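Local coordinates for histidine utilization repressor (Pseudomonas syringae pv. tomato, PDB 2PKH), which probably represses the histidine utilization (hut) operon by binding the hutP region when inducer is absent, this chain being its C-terminal UTRA domain, at residues Q52-V58 and T129-H135; V62-Y66 and Y79-A84. All coordinates share one frame; numbering follows the deposited sequence.

Interaction 1 of 2, residues Q52-V58 and T129-H135; sequences QIEDRFV and TAARLIH. With EDO (1,2-ethanediol), chain N.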
loop_
_atom_site.group_PDB
_atom_site.type_symbol
_atom_site.label_atom_id
_atom_site.label_comp_id
_atom_site.label_asym_id
_atom_site.label_seq_id
_atom_site.Cartn_x
_atom_site.Cartn_y
_atom_site.Cartn_z
ATOM N N GLN B 52 0.727 13.453 -17.866
ATOM C CA GLN B 52 1.060 14.108 -16.549
ATOM C C GLN B 52 1.816 15.359 -16.766
ATOM O O GLN B 52 2.663 15.363 -17.620
ATOM C CB GLN B 52 2.021 13.220 -15.776
ATOM C CG GLN B 52 2.076 13.570 -14.302
ATOM C CD GLN B 52 3.227 12.896 -13.588
ATOM O OE1 GLN B 52 4.346 13.068 -13.953
ATOM N NE2 GLN B 52 2.925 12.091 -12.614
ATOM N N ILE B 53 1.512 16.416 -16.004
ATOM C CA ILE B 53 2.448 17.520 -15.867
ATOM C C ILE B 53 3.133 17.357 -14.499
ATOM O O ILE B 53 2.466 17.294 -13.491
ATOM C CB ILE B 53 1.767 18.943 -15.965
ATOM C CG1 ILE B 53 0.920 19.042 -17.245
ATOM C CG2 ILE B 53 2.833 20.059 -16.107
ATOM C CD1 ILE B 53 0.246 20.473 -17.389
ATOM N N GLU B 54 4.456 17.289 -14.458
ATOM C CA GLU B 54 5.102 17.078 -13.133
ATOM C C GLU B 54 5.819 18.412 -12.858
ATOM O O GLU B 54 6.750 18.729 -13.594
ATOM C CB GLU B 54 6.191 16.008 -13.277
ATOM C CG GLU B 54 7.180 15.879 -12.100
ATOM C CD GLU B 54 8.455 15.026 -12.443
ATOM O OE1 GLU B 54 9.072 14.385 -11.537
ATOM O OE2 GLU B 54 8.818 14.987 -13.623
ATOM N N ASP B 55 5.367 19.177 -11.859
ATOM C CA ASP B 55 5.963 20.474 -11.497
ATOM C C ASP B 55 6.683 20.212 -10.203
ATOM O O ASP B 55 6.016 19.922 -9.209
ATOM C CB ASP B 55 4.845 21.472 -11.202
ATOM C CG ASP B 55 5.333 22.926 -11.350
ATOM O OD1 ASP B 55 6.514 23.097 -11.797
ATOM O OD2 ASP B 55 4.565 23.859 -10.972
ATOM N N ARG B 56 8.019 20.199 -10.240
ATOM C CA ARG B 56 8.842 19.630 -9.170
ATOM C C ARG B 56 9.836 20.629 -8.667
ATOM O O ARG B 56 10.502 21.284 -9.469
ATOM C CB ARG B 56 9.627 18.372 -9.688
ATOM C CG ARG B 56 10.593 17.761 -8.619
ATOM C CD ARG B 56 11.093 16.347 -8.981
ATOM N NE ARG B 56 10.032 15.330 -9.160
ATOM C CZ ARG B 56 9.447 14.637 -8.186
ATOM N NH1 ARG B 56 9.746 14.865 -6.904
ATOM N NH2 ARG B 56 8.495 13.755 -8.506
ATOM N N PHE B 57 9.977 20.709 -7.369
ATOM C CA PHE B 57 10.982 21.590 -6.766
ATOM C C PHE B 57 11.932 20.787 -5.878
ATOM O O PHE B 57 11.483 19.826 -5.217
ATOM C CB PHE B 57 10.251 22.659 -5.933
ATOM C CG PHE B 57 9.226 23.438 -6.736
ATOM C CD1 PHE B 57 9.510 24.717 -7.228
ATOM C CD2 PHE B 57 7.966 22.841 -7.042
ATOM C CE1 PHE B 57 8.552 25.389 -8.009
ATOM C CE2 PHE B 57 7.032 23.508 -7.813
ATOM C CZ PHE B 57 7.360 24.773 -8.341
ATOM N N VAL B 58 13.219 21.212 -5.829
ATOM C CA VAL B 58 14.317 20.390 -5.305
ATOM C C VAL B 58 15.260 21.279 -4.540
ATOM O O VAL B 58 15.630 22.382 -4.961
ATOM C CB VAL B 58 15.115 19.617 -6.431
ATOM C CG1 VAL B 58 16.240 18.810 -5.841
ATOM C CG2 VAL B 58 14.171 18.748 -7.366
ATOM N N THR B 129 12.472 17.070 -1.988
ATOM C CA THR B 129 11.745 17.513 -3.154
ATOM C C THR B 129 10.219 17.586 -2.871
ATOM O O THR B 129 9.720 16.897 -1.983
ATOM C CB THR B 129 12.068 16.575 -4.374
ATOM O OG1 THR B 129 11.397 17.068 -5.531
ATOM C CG2 THR B 129 11.615 15.085 -4.073
ATOM N N ALA B 130 9.505 18.462 -3.573
ATOM C CA ALA B 130 8.055 18.540 -3.491
ATOM C C ALA B 130 7.562 18.676 -4.916
ATOM O O ALA B 130 8.195 19.395 -5.727
ATOM C CB ALA B 130 7.642 19.758 -2.656
ATOM N N ALA B 131 6.467 17.983 -5.269
ATOM C CA ALA B 131 6.004 17.984 -6.676
ATOM C C ALA B 131 4.494 18.156 -6.720
ATOM O O ALA B 131 3.786 17.669 -5.842
ATOM C CB ALA B 131 6.412 16.677 -7.422
ATOM N N ARG B 132 4.007 18.723 -7.791
ATOM C CA ARG B 132 2.572 18.899 -7.975
ATOM C C ARG B 132 2.325 18.196 -9.263
ATOM O O ARG B 132 2.893 18.561 -10.298
ATOM C CB ARG B 132 2.263 20.403 -8.136
ATOM C CG ARG B 132 0.792 20.742 -8.282
ATOM C CD ARG B 132 0.616 22.233 -8.518
ATOM N NE ARG B 132 -0.811 22.543 -8.379
ATOM C CZ ARG B 132 -1.638 22.583 -9.401
ATOM N NH1 ARG B 132 -1.162 22.382 -10.621
ATOM N NH2 ARG B 132 -2.931 22.842 -9.222
ATOM N N LEU B 133 1.552 17.115 -9.228
ATOM C CA LEU B 133 1.445 16.285 -10.463
ATOM C C LEU B 133 -0.008 16.319 -10.895
ATOM O O LEU B 133 -0.915 16.015 -10.090
ATOM C CB LEU B 133 1.857 14.836 -10.148
ATOM C CG LEU B 133 3.162 14.618 -9.346
ATOM C CD1 LEU B 133 3.029 13.224 -8.777
ATOM C CD2 LEU B 133 4.208 14.647 -10.400
ATOM N N ILE B 134 -0.279 16.713 -12.110
ATOM C CA ILE B 134 -1.687 16.797 -12.522
ATOM C C ILE B 134 -1.874 15.857 -13.690
ATOM O O ILE B 134 -1.050 15.852 -14.612
ATOM C CB ILE B 134 -2.167 18.298 -12.694
ATOM C CG1 ILE B 134 -3.546 18.394 -13.370
ATOM C CG2 ILE B 134 -1.148 19.124 -13.486
ATOM C CD1 ILE B 134 -4.198 19.887 -13.054
ATOM N N HIS B 135 -2.910 15.028 -13.604
ATOM C CA HIS B 135 -3.126 14.000 -14.600
ATOM C C HIS B 135 -4.507 14.200 -15.185
ATOM O O HIS B 135 -5.411 14.455 -14.410
ATOM C CB HIS B 135 -3.114 12.615 -13.966
ATOM C CG HIS B 135 -1.981 12.377 -13.034
ATOM N ND1 HIS B 135 -0.828 11.703 -13.404
ATOM C CD2 HIS B 135 -1.798 12.770 -11.759
ATOM C CE1 HIS B 135 -0.030 11.602 -12.360
ATOM N NE2 HIS B 135 -0.581 12.258 -11.354
HETATM C C1 EDO N . 7.384 9.645 -12.911
HETATM O O1 EDO N . 7.619 9.005 -14.156
HETATM C C2 EDO N . 6.688 10.978 -13.221
HETATM O O2 EDO N . 6.537 11.728 -11.996
#

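Interaction 2 of 2, residues V62-Y66 and Y79-A84; sequences VAPDY and YLSQVA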
loop_
_atom_site.group_PDB
_atom_site.type_symbol
_atom_site.label_atom_id
_atom_site.label_comp_id
_atom_site.label_asym_id
_atom_site.label_seq_id
_atom_site.Cartn_x
_atom_site.Cartn_y
_atom_site.Cartn_z
ATOM N N VAL B 62 20.855 19.398 -1.600
ATOM C CA VAL B 62 20.806 17.933 -1.606
ATOM C C VAL B 62 21.194 17.384 -2.956
ATOM O O VAL B 62 21.857 16.342 -3.051
ATOM C CB VAL B 62 19.363 17.403 -1.237
ATOM C CG1 VAL B 62 19.219 15.906 -1.448
ATOM C CG2 VAL B 62 19.032 17.705 0.185
ATOM N N ALA B 63 20.783 18.081 -4.023
ATOM C CA ALA B 63 21.018 17.596 -5.368
ATOM C C ALA B 63 21.663 18.751 -6.175
ATOM O O ALA B 63 21.008 19.397 -7.049
ATOM C CB ALA B 63 19.708 17.120 -6.000
ATOM N N PRO B 64 22.921 19.082 -5.830
ATOM C CA PRO B 64 23.520 20.248 -6.459
ATOM C C PRO B 64 23.604 20.226 -7.975
ATOM O O PRO B 64 23.690 21.299 -8.604
ATOM C CB PRO B 64 24.899 20.377 -5.784
ATOM C CG PRO B 64 25.059 19.203 -4.937
ATOM C CD PRO B 64 23.804 18.453 -4.827
ATOM N N ASP B 65 23.565 19.036 -8.576
ATOM C CA ASP B 65 23.757 18.929 -10.023
ATOM C C ASP B 65 22.439 18.665 -10.786
ATOM O O ASP B 65 22.466 18.281 -11.968
ATOM C CB ASP B 65 24.768 17.819 -10.354
ATOM C CG ASP B 65 26.172 18.119 -9.790
ATOM O OD1 ASP B 65 26.549 19.307 -9.718
ATOM O OD2 ASP B 65 26.863 17.164 -9.396
ATOM N N TYR B 66 21.309 18.884 -10.106
ATOM C CA TYR B 66 19.993 18.681 -10.682
ATOM C C TYR B 66 19.815 19.421 -12.021
ATOM O O TYR B 66 19.350 18.839 -12.999
ATOM C CB TYR B 66 18.925 19.080 -9.658
ATOM C CG TYR B 66 17.484 18.659 -10.031
ATOM C CD1 TYR B 66 16.996 17.428 -9.710
ATOM C CD2 TYR B 66 16.637 19.554 -10.651
ATOM C CE1 TYR B 66 15.662 17.048 -10.058
ATOM C CE2 TYR B 66 15.263 19.202 -10.987
ATOM C CZ TYR B 66 14.819 17.972 -10.715
ATOM O OH TYR B 66 13.473 17.672 -10.990
ATOM N N TYR B 79 16.521 9.994 -10.857
ATOM C CA TYR B 79 17.764 10.695 -10.587
ATOM C C TYR B 79 17.973 10.972 -9.079
ATOM O O TYR B 79 18.981 10.568 -8.472
ATOM C CB TYR B 79 17.831 12.001 -11.357
ATOM C CG TYR B 79 19.015 12.826 -10.966
ATOM C CD1 TYR B 79 20.290 12.447 -11.362
ATOM C CD2 TYR B 79 18.860 14.000 -10.214
ATOM C CE1 TYR B 79 21.424 13.186 -10.988
ATOM C CE2 TYR B 79 19.970 14.769 -9.829
ATOM C CZ TYR B 79 21.258 14.347 -10.247
ATOM O OH TYR B 79 22.358 15.086 -9.932
ATOM N N LEU B 80 16.995 11.631 -8.481
ATOM C CA LEU B 80 17.052 11.990 -7.075
ATOM C C LEU B 80 17.232 10.773 -6.152
ATOM O O LEU B 80 18.003 10.809 -5.195
ATOM C CB LEU B 80 15.804 12.807 -6.677
ATOM C CG LEU B 80 15.655 14.266 -7.190
ATOM C CD1 LEU B 80 14.293 14.761 -6.725
ATOM C CD2 LEU B 80 16.782 15.147 -6.685
ATOM N N SER B 81 16.558 9.685 -6.452
ATOM C CA SER B 81 16.740 8.507 -5.610
ATOM C C SER B 81 18.150 7.884 -5.730
ATOM O O SER B 81 18.533 7.031 -4.897
ATOM C CB SER B 81 15.619 7.485 -5.885
ATOM O OG SER B 81 15.867 6.870 -7.128
ATOM N N GLN B 82 18.928 8.336 -6.720
ATOM C CA GLN B 82 20.352 7.977 -6.878
ATOM C C GLN B 82 21.211 8.881 -6.045
ATOM O O GLN B 82 22.284 8.514 -5.622
ATOM C CB GLN B 82 20.825 8.272 -8.288
ATOM C CG GLN B 82 20.643 7.248 -9.354
ATOM C CD GLN B 82 21.400 7.692 -10.611
ATOM O OE1 GLN B 82 21.064 7.301 -11.721
ATOM N NE2 GLN B 82 22.426 8.532 -10.427
ATOM N N VAL B 83 20.786 10.121 -5.915
ATOM C CA VAL B 83 21.569 11.162 -5.288
ATOM C C VAL B 83 21.501 11.026 -3.780
ATOM O O VAL B 83 22.455 11.310 -3.085
ATOM C CB VAL B 83 21.014 12.548 -5.708
ATOM C CG1 VAL B 83 21.374 13.605 -4.667
ATOM C CG2 VAL B 83 21.557 12.921 -7.041
ATOM N N ALA B 84 20.350 10.578 -3.264
ATOM C CA ALA B 84 20.156 10.515 -1.820
ATOM C C ALA B 84 19.162 9.417 -1.504
ATOM O O ALA B 84 18.285 9.130 -2.311
ATOM C CB ALA B 84 19.638 11.827 -1.330
HETATM O O HOH W 1 23.021 16.310 -7.589
#

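Interaction 1 of 2, residues Q52-V58 and T129-H135
The guanidinium of R56 has A131 CB over one face, 3.6 Å above its plane and displaced to one side. At its edge NH1 donates to T129 OG1 (3.1 Å), the oxygen lying nearly in the guanidinium plane. A different edge, of NE and NH2, carries a salt bridge within the strand, from R56 NE to E54 OE1 at 2.7 Å, met from above the carboxylate plane. A bend at chi3 (-59°) carries the guanidinium across to strand 126-136, over A131 and beside T129. T129 OG1 donates to F57 O (2.8 Å) from above the carbonyl plane; A130 N is the second donor to that oxygen. The F57 ring has A130 O at its edge, while R25 and H39 make cation-pi and stacking contacts with it. The Q52 amide runs beside the H135 ring, planes 60° apart, with Q52 NE2 3.6 Å from L133 CD2. A 1,2-ethanediol, probably from the crystallisation liquor, donates a weak hydrogen bond from O2 to Q52 OE1. Paired backbone bonds join I53 with I134, D55 with R132 and F57 with A130; R132 N to D55 O is short, 2.7 Å. This regular antiparallel pairing joins the two central strands of the six-stranded UTRA-domain sheet.

Interaction 2 of 2, residues V62-Y66 and Y79-A84
L80 reaches across to A63 and Y66 mainly with one methyl. Beyond CB, CG stands anti to the carbonyl carbon (chi1 -71°) and comes to 4.0 Å from Y66 CE1. From there CD2 touches two partners, A63 CB at 3.6 Å and Y66 CD1 at 3.8 Å, while CD1 packs on T129 of strand 126-136. The Y66 side chain runs slantwise past L80 and Y79, its CD1 3.9 Å from Y79 CD2, and its hydroxyl is hydrogen-bonded to S40. One helical turn on, V83 CG2 sits over one face of the Y79 ring, near its rim, and V83 CG1 presses against the backbone of V62, 3.2 Å from V62 O. The V62 side chain meets A84 through CG1. At the other end, Y79 OH packs on D65 CB and shares a water with D65 N, 2.7 Å from the hydroxyl; this water is the polar link across an otherwise apolar contact. D65 itself forms a salt bridge with K68. A type I turn from A63 to Y66, closed by Y66 N to A63 O, presents A63 CB and the Y66 ring to the helix. The connection after strand 49-59 thus packs against the last turn of helix 76-83, beside the UTRA-domain sheet.

In the fold
The centre of interaction 1 is about 2 Å from that of the chain, and the contact is largely buried; the centre of interaction 2 is about 14 Å from that of the chain, and the contact is only partly buried. The first joins two neighbouring strands of the sheet through backbone hydrogen bonds and a polar side-chain network. The second joins a loop to a helix by apolar packing, with one bridging water. In sequence, interaction 2 falls inside the long loop that interaction 1 closes. They also touch: Y66 and L80 both pack on V58, and Y66 OH is 3.4 Å from R56 CD. The helix and its preceding loop thus cover the part of the sheet face that bears R56, V58 and T129.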